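Long-range contacts in N-acetyl-beta-D glucosaminidase (Rhizomucor miehei CAU432, PDB 4ZM6), which probably hydrolyses terminal N-acetylglucosamine residues through a family 3 glycosidase domain and, in a GCN5-related region that binds acetyl-CoA, acetylates glucosamine: residues H552-M556 and I594-V598; Y544-L550 and I572-Q577; G562-P566 and W850-R854. All coordinates share one frame; numbering follows the deposited sequence.

Contact 1: residues H552-M556 and I594-V598; sequences HVTAM and IVGFV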
# COMPACT_ATOMS: atom_id res chain seq x y z
N HIS A 552 -19.50 3.40 -18.25
CA HIS A 552 -18.79 4.60 -18.66
C HIS A 552 -17.65 4.30 -19.61
O HIS A 552 -17.47 5.00 -20.61
CB HIS A 552 -18.26 5.35 -17.44
CG HIS A 552 -19.34 6.02 -16.65
ND1 HIS A 552 -19.52 5.81 -15.30
CD2 HIS A 552 -20.32 6.87 -17.04
CE1 HIS A 552 -20.55 6.52 -14.89
NE2 HIS A 552 -21.05 7.17 -15.92
N VAL A 553 -16.87 3.26 -19.30
CA VAL A 553 -15.79 2.82 -20.18
C VAL A 553 -16.35 2.41 -21.54
O VAL A 553 -15.75 2.70 -22.58
CB VAL A 553 -15.00 1.67 -19.56
CG1 VAL A 553 -14.13 0.97 -20.60
CG2 VAL A 553 -14.15 2.19 -18.41
N THR A 554 -17.49 1.73 -21.53
CA THR A 554 -18.19 1.34 -22.76
C THR A 554 -18.57 2.57 -23.58
O THR A 554 -18.34 2.61 -24.79
CB THR A 554 -19.46 0.53 -22.45
OG1 THR A 554 -19.11 -0.63 -21.67
CG2 THR A 554 -20.17 0.10 -23.74
N ALA A 555 -19.13 3.58 -22.92
CA ALA A 555 -19.48 4.84 -23.59
C ALA A 555 -18.25 5.55 -24.15
O ALA A 555 -18.29 6.11 -25.23
CB ALA A 555 -20.23 5.76 -22.64
N MET A 556 -17.16 5.52 -23.39
CA MET A 556 -15.92 6.13 -23.84
C MET A 556 -15.40 5.44 -25.10
O MET A 556 -14.88 6.11 -26.00
CB MET A 556 -14.86 6.08 -22.72
CG MET A 556 -13.72 7.07 -22.90
SD MET A 556 -12.41 6.82 -21.69
CE MET A 556 -13.18 7.48 -20.22
N ILE A 594 -15.49 10.02 -15.03
CA ILE A 594 -14.43 9.27 -15.70
C ILE A 594 -14.10 9.96 -17.02
O ILE A 594 -14.98 10.23 -17.83
CB ILE A 594 -14.84 7.80 -15.91
CG1 ILE A 594 -14.98 7.11 -14.55
CG2 ILE A 594 -13.82 7.08 -16.79
CD1 ILE A 594 -15.42 5.66 -14.61
N VAL A 595 -12.81 10.25 -17.21
CA VAL A 595 -12.34 10.96 -18.40
C VAL A 595 -11.34 10.16 -19.23
O VAL A 595 -11.23 10.37 -20.44
CB VAL A 595 -11.74 12.34 -18.04
CG1 VAL A 595 -12.84 13.27 -17.56
CG2 VAL A 595 -10.64 12.21 -16.98
N GLY A 596 -10.63 9.23 -18.60
CA GLY A 596 -9.73 8.33 -19.33
C GLY A 596 -9.66 6.95 -18.70
O GLY A 596 -10.02 6.76 -17.53
N PHE A 597 -9.19 5.99 -19.49
CA PHE A 597 -9.09 4.61 -19.06
C PHE A 597 -7.81 3.98 -19.60
O PHE A 597 -7.39 4.29 -20.72
CB PHE A 597 -10.32 3.84 -19.54
CG PHE A 597 -10.21 2.35 -19.37
CD1 PHE A 597 -10.52 1.77 -18.16
CD2 PHE A 597 -9.80 1.54 -20.42
CE1 PHE A 597 -10.42 0.40 -17.98
CE2 PHE A 597 -9.70 0.18 -20.26
CZ PHE A 597 -10.01 -0.40 -19.04
N VAL A 598 -7.21 3.10 -18.81
CA VAL A 598 -6.09 2.29 -19.28
C VAL A 598 -6.28 0.82 -18.85
O VAL A 598 -6.70 0.54 -17.73
CB VAL A 598 -4.74 2.84 -18.76
CG1 VAL A 598 -4.63 2.71 -17.25
CG2 VAL A 598 -3.57 2.16 -19.44

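Contact 2: residues Y544-L550 and I572-Q577; sequences YRNDDDL and INLGLQ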
# COMPACT_ATOMS: atom_id res chain seq x y z
N TYR A 544 -9.71 0.60 -11.54
CA TYR A 544 -10.93 0.33 -12.27
C TYR A 544 -11.80 -0.64 -11.46
O TYR A 544 -11.30 -1.66 -10.98
CB TYR A 544 -10.60 -0.24 -13.65
CG TYR A 544 -11.76 -0.83 -14.42
CD1 TYR A 544 -12.75 -0.03 -14.96
CD2 TYR A 544 -11.85 -2.21 -14.62
CE1 TYR A 544 -13.81 -0.58 -15.67
CE2 TYR A 544 -12.90 -2.76 -15.33
CZ TYR A 544 -13.88 -1.94 -15.85
OH TYR A 544 -14.92 -2.51 -16.55
N ARG A 545 -13.07 -0.30 -11.30
CA ARG A 545 -14.05 -1.17 -10.64
C ARG A 545 -15.11 -1.51 -11.67
O ARG A 545 -15.92 -0.65 -12.04
CB ARG A 545 -14.68 -0.48 -9.43
CG ARG A 545 -13.69 -0.06 -8.35
CD ARG A 545 -14.40 0.43 -7.09
NE ARG A 545 -15.35 1.52 -7.34
CZ ARG A 545 -15.03 2.82 -7.41
NH1 ARG A 545 -13.78 3.23 -7.26
NH2 ARG A 545 -15.99 3.71 -7.63
N ASN A 546 -15.11 -2.75 -12.13
CA ASN A 546 -16.00 -3.16 -13.22
C ASN A 546 -17.50 -3.00 -12.90
O ASN A 546 -18.29 -2.69 -13.79
CB ASN A 546 -15.67 -4.58 -13.70
CG ASN A 546 -15.95 -5.65 -12.65
OD1 ASN A 546 -15.49 -5.55 -11.51
ND2 ASN A 546 -16.69 -6.68 -13.04
N ASP A 547 -17.88 -3.18 -11.64
CA ASP A 547 -19.28 -3.00 -11.25
C ASP A 547 -19.77 -1.56 -11.46
O ASP A 547 -20.91 -1.36 -11.88
CB ASP A 547 -19.50 -3.41 -9.79
CG ASP A 547 -19.36 -4.92 -9.57
OD1 ASP A 547 -19.54 -5.71 -10.54
OD2 ASP A 547 -19.06 -5.33 -8.43
N ASP A 548 -18.91 -0.59 -11.19
CA ASP A 548 -19.28 0.83 -11.27
C ASP A 548 -18.89 1.52 -12.58
O ASP A 548 -19.59 2.43 -13.02
CB ASP A 548 -18.65 1.59 -10.10
CG ASP A 548 -19.07 1.04 -8.75
OD1 ASP A 548 -20.27 0.72 -8.60
OD2 ASP A 548 -18.21 0.94 -7.85
N ASP A 549 -17.78 1.10 -13.18
CA ASP A 549 -17.14 1.86 -14.27
C ASP A 549 -17.36 1.31 -15.68
O ASP A 549 -17.02 1.97 -16.66
CB ASP A 549 -15.64 1.95 -14.01
CG ASP A 549 -15.31 2.56 -12.65
OD1 ASP A 549 -16.14 3.33 -12.11
OD2 ASP A 549 -14.21 2.26 -12.12
N LEU A 550 -17.93 0.11 -15.79
CA LEU A 550 -18.04 -0.57 -17.08
C LEU A 550 -18.89 0.20 -18.09
O LEU A 550 -18.51 0.33 -19.25
CB LEU A 550 -18.58 -1.99 -16.90
CG LEU A 550 -18.85 -2.81 -18.17
CD1 LEU A 550 -17.59 -2.95 -19.01
CD2 LEU A 550 -19.43 -4.17 -17.81
N ILE A 572 -16.20 -5.71 -24.43
CA ILE A 572 -15.28 -4.92 -23.63
C ILE A 572 -15.05 -5.65 -22.30
O ILE A 572 -13.91 -5.88 -21.91
CB ILE A 572 -15.82 -3.48 -23.41
CG1 ILE A 572 -15.78 -2.71 -24.74
CG2 ILE A 572 -15.00 -2.74 -22.36
CD1 ILE A 572 -16.60 -1.43 -24.74
N ASN A 573 -16.14 -6.03 -21.64
CA ASN A 573 -16.05 -6.73 -20.36
C ASN A 573 -15.26 -8.04 -20.47
O ASN A 573 -14.45 -8.36 -19.59
CB ASN A 573 -17.45 -7.01 -19.81
CG ASN A 573 -17.44 -7.56 -18.40
OD1 ASN A 573 -17.11 -6.85 -17.45
ND2 ASN A 573 -17.80 -8.83 -18.26
N LEU A 574 -15.48 -8.78 -21.55
CA LEU A 574 -14.72 -9.99 -21.79
C LEU A 574 -13.22 -9.69 -21.88
O LEU A 574 -12.41 -10.28 -21.15
CB LEU A 574 -15.21 -10.67 -23.08
CG LEU A 574 -14.50 -11.95 -23.51
CD1 LEU A 574 -14.74 -13.08 -22.51
CD2 LEU A 574 -14.95 -12.36 -24.90
N GLY A 575 -12.85 -8.77 -22.78
CA GLY A 575 -11.48 -8.32 -22.94
C GLY A 575 -10.88 -8.03 -21.58
O GLY A 575 -9.81 -8.55 -21.24
N LEU A 576 -11.59 -7.24 -20.78
CA LEU A 576 -11.05 -6.73 -19.51
C LEU A 576 -11.03 -7.75 -18.37
O LEU A 576 -10.02 -7.88 -17.68
CB LEU A 576 -11.81 -5.48 -19.06
CG LEU A 576 -11.72 -4.29 -20.03
CD1 LEU A 576 -12.56 -3.13 -19.53
CD2 LEU A 576 -10.27 -3.87 -20.24
N GLN A 577 -12.12 -8.49 -18.18
CA GLN A 577 -12.19 -9.43 -17.06
C GLN A 577 -11.26 -10.64 -17.22
O GLN A 577 -10.80 -11.18 -16.22
CB GLN A 577 -13.64 -9.88 -16.82
CG GLN A 577 -14.62 -8.76 -16.49
CD GLN A 577 -14.05 -7.71 -15.55
OE1 GLN A 577 -14.02 -6.51 -15.87
NE2 GLN A 577 -13.60 -8.15 -14.38

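Contact 3: residues G562-P566 and W850-R854; sequences GKDWP and WRSYR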
# COMPACT_ATOMS: atom_id res chain seq x y z
N GLY A 562 -15.98 4.24 -31.90
CA GLY A 562 -17.28 3.79 -32.40
C GLY A 562 -17.47 3.74 -33.91
O GLY A 562 -18.23 2.90 -34.40
N LYS A 563 -16.80 4.62 -34.65
CA LYS A 563 -16.96 4.69 -36.11
C LYS A 563 -16.40 3.46 -36.81
O LYS A 563 -17.12 2.78 -37.53
CB LYS A 563 -16.31 5.97 -36.68
N ASP A 564 -15.11 3.18 -36.61
CA ASP A 564 -14.45 2.04 -37.27
C ASP A 564 -14.48 0.73 -36.47
O ASP A 564 -14.28 -0.34 -37.04
CB ASP A 564 -12.98 2.38 -37.57
CG ASP A 564 -12.81 3.38 -38.69
OD1 ASP A 564 -13.83 3.95 -39.15
OD2 ASP A 564 -11.66 3.60 -39.11
N TRP A 565 -14.69 0.83 -35.16
CA TRP A 565 -14.60 -0.33 -34.27
C TRP A 565 -15.74 -0.35 -33.26
O TRP A 565 -15.50 -0.31 -32.05
CB TRP A 565 -13.29 -0.30 -33.49
CG TRP A 565 -12.06 0.00 -34.28
CD1 TRP A 565 -11.60 1.23 -34.62
CD2 TRP A 565 -11.11 -0.95 -34.78
NE1 TRP A 565 -10.43 1.11 -35.33
CE2 TRP A 565 -10.10 -0.21 -35.43
CE3 TRP A 565 -11.02 -2.34 -34.74
CZ2 TRP A 565 -9.01 -0.82 -36.04
CZ3 TRP A 565 -9.93 -2.95 -35.36
CH2 TRP A 565 -8.94 -2.19 -36.00
N PRO A 566 -16.99 -0.42 -33.73
CA PRO A 566 -18.10 -0.54 -32.79
C PRO A 566 -17.98 -1.83 -31.96
O PRO A 566 -17.68 -2.89 -32.53
CB PRO A 566 -19.34 -0.57 -33.69
CG PRO A 566 -18.84 -0.96 -35.04
CD PRO A 566 -17.44 -0.43 -35.14
N TRP A 850 -7.97 -6.23 -43.83
CA TRP A 850 -9.14 -5.59 -43.24
C TRP A 850 -8.74 -4.34 -42.47
O TRP A 850 -9.34 -3.27 -42.65
CB TRP A 850 -9.83 -6.58 -42.30
CG TRP A 850 -11.00 -6.00 -41.60
CD1 TRP A 850 -12.10 -5.43 -42.17
CD2 TRP A 850 -11.19 -5.91 -40.19
NE1 TRP A 850 -12.96 -4.99 -41.20
CE2 TRP A 850 -12.43 -5.28 -39.97
CE3 TRP A 850 -10.44 -6.31 -39.08
CZ2 TRP A 850 -12.94 -5.03 -38.69
CZ3 TRP A 850 -10.94 -6.07 -37.81
CH2 TRP A 850 -12.18 -5.44 -37.63
N ARG A 851 -7.75 -4.48 -41.59
CA ARG A 851 -7.21 -3.37 -40.83
C ARG A 851 -5.72 -3.62 -40.59
O ARG A 851 -5.28 -4.77 -40.55
CB ARG A 851 -7.93 -3.24 -39.48
CG ARG A 851 -9.42 -2.94 -39.56
CD ARG A 851 -9.70 -1.50 -39.97
NE ARG A 851 -11.13 -1.25 -40.21
CZ ARG A 851 -12.05 -1.13 -39.25
NH1 ARG A 851 -11.72 -1.24 -37.97
NH2 ARG A 851 -13.31 -0.90 -39.57
N SER A 852 -4.95 -2.54 -40.42
CA SER A 852 -3.51 -2.65 -40.19
C SER A 852 -3.09 -2.01 -38.87
O SER A 852 -3.73 -1.06 -38.40
CB SER A 852 -2.73 -2.02 -41.35
OG SER A 852 -3.12 -2.58 -42.60
N TYR A 853 -2.03 -2.54 -38.27
CA TYR A 853 -1.50 -2.02 -37.01
C TYR A 853 0.02 -1.92 -37.06
O TYR A 853 0.67 -2.66 -37.78
CB TYR A 853 -1.88 -2.94 -35.83
CG TYR A 853 -3.30 -3.44 -35.86
CD1 TYR A 853 -3.64 -4.60 -36.54
CD2 TYR A 853 -4.32 -2.75 -35.20
CE1 TYR A 853 -4.93 -5.06 -36.56
CE2 TYR A 853 -5.63 -3.21 -35.22
CZ TYR A 853 -5.92 -4.37 -35.91
OH TYR A 853 -7.21 -4.85 -35.95
N ARG A 854 0.58 -0.99 -36.29
CA ARG A 854 2.02 -0.91 -36.11
C ARG A 854 2.36 -1.33 -34.69
O ARG A 854 1.90 -0.70 -33.73
CB ARG A 854 2.52 0.50 -36.36
CG ARG A 854 4.03 0.67 -36.20
CD ARG A 854 4.45 2.12 -36.37
NE ARG A 854 3.95 2.68 -37.62
CZ ARG A 854 4.48 2.45 -38.82
NH1 ARG A 854 5.54 1.65 -38.96
NH2 ARG A 854 3.92 3.00 -39.89

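Contact 1: residues H552-M556 and I594-V598
Met556 reaches from helix 546-561 to the backbone of strand 594-605, and its methyl group makes the closest approach of the contact: CE lies 3.4 Å from Val595 C and 3.5 Å from Ile594 CG2. The chain runs out nearly straight, with CG anti to the backbone N (chi1 -161°), and turns only at chi3, which lays CE against the peptide between Val595 and Gly596. Further along the strand, the sulfur rests beside Phe597, with SD 4.2 Å from Phe597 CB.

One turn back on the helix, Val553 covers the Phe597 ring. Its CG1 sits almost straight above the ring centre, 4.3 Å from the centroid, in a CH-pi contact, while CG2 drops toward the rim and meets Phe597 CD1 at 3.7 Å. Tyr544 meets the same phenylalanine ring edge-to-face, and Leu576 packs on it from helix 569-577.

The packing is looser at His552, the exposed residue of the contact. Its CB is 4.0 Å from Ile594 CD1, and the imidazole meets that methyl group only obliquely. Met556, Val553, Ile594 and Phe597 are all buried, so the tight part is apolar side chains set against one another and against the Val595-Gly596 peptide, held by van der Waals contact.

Helix and strand axes cross at nearly a right angle (-87°), 9.3 Å apart. Val595 and Gly596 both face Ala587 of strand 585-588 in a classic beta bulge, and on the other side of strand 594-605 runs strand 608-618, which carries the acetyl-CoA-binding residues Leu616 and Val618. A helix packed on the central mixed sheet next to the cofactor-binding strand is characteristic of the GCN5-related N-acetyltransferase fold.

Contact 2: residues Y544-L550 and I572-Q577
The ring of Tyr544 has the amide oxygen of Gln577 at its edge, in the ring plane, where Gln577 OE1 lies 4.0 Å from Tyr544 CE2; over one face, toward the rim, sits the backbone N of Asn546. Leu576 CD1 approaches the phenol end obliquely, 3.9 Å from Tyr544 OH. This is the helix-helix packing of a GCN5-related N-acetyltransferase domain: the start of helix 546-561 lies against the end of helix 569-577, their axes at 137°.

Next to the tyrosine, the amides of Asn546 and Gln577 lie with their planes 22° apart. They meet by packing, with Gln577 OE1 only 3.3 Å from Asn546 CB. A bend at chi2 (-41°) folds the glutamine chain and brings its amide to both Tyr544 and Asn546. Leu550 completes the contact: its CD2 rests 3.6 Å from Asn573 OD1, and its CD1 reaches Ile572 CG2.

On the part of the segment that faces the second subunit, Arg545 and Asp548 form a salt bridge and also bond to that subunit, Arg545 to Arg258 O of the second subunit and Asp548 to its Lys262. Asp549 turns back to the helix start and is shared between the backbone there and Arg588. In that turn the N-cap residue gives an almost straight bond, Arg545 N to Asp549 OD2 at 2.9 Å, which meets the oxygen from above the carboxylate plane.

Contact 3: residues G562-P566 and W850-R854
Arg851 carries this contact, running its whole side chain along Trp565. Its CB lies 3.8 Å from Trp565 CH2, CG touches the same carbon, and CD passes on to CZ2. A bend at chi2 (-74°) directs the chain over the indole, and the guanidinium stands steeply on that face, planes 80° apart. CZ is 4.4 Å from the centroid of the six-membered ring, a cation-pi contact, with NH1 directly above the indole, 3.2 Å from Trp565 CE2. At the tip both end nitrogens grip one carbonyl: Asp564 O accepts from Arg851 NH2 at 2.8 Å, in the carbonyl plane, and from NH1 at 2.9 Å, above that plane. Trp850 CZ2 covers a guanidinium face.

Tyr853 OH comes to the edge of the indole, near its plane, close to Trp565 CH2, and is hydrogen-bonded to Asp688 OD2. With Trp850 these rings make an aromatic cluster, extended by Trp784 and Phe657. The contact thus ties the loop between helices 546-561 and 569-577 to strand 847-857, which pairs with strand 686-692 and joins the two acetyltransferase-like regions.

How the contacts relate
Helix 546-561 runs through the first two contacts: its start packs on helix 569-577 in contact 2, and its next turns cross strand 594-605 in contact 1. Their centres are 10 Å apart and they touch directly, as where Phe597 CZ lies 3.7 Å from Leu576 CD2. Contact 3 holds the loop that links the same two helices; its centre is about 18 Å from that of contact 1 and 21 Å from that of contact 2, without touching either. Bound acetyl coenzyme A lies about 7 Å from the Met556 side chain and 10 Å from that of Leu576; contact 3, away from the annotated binding residues, still brings the Tyr853 side chain to about 8 Å.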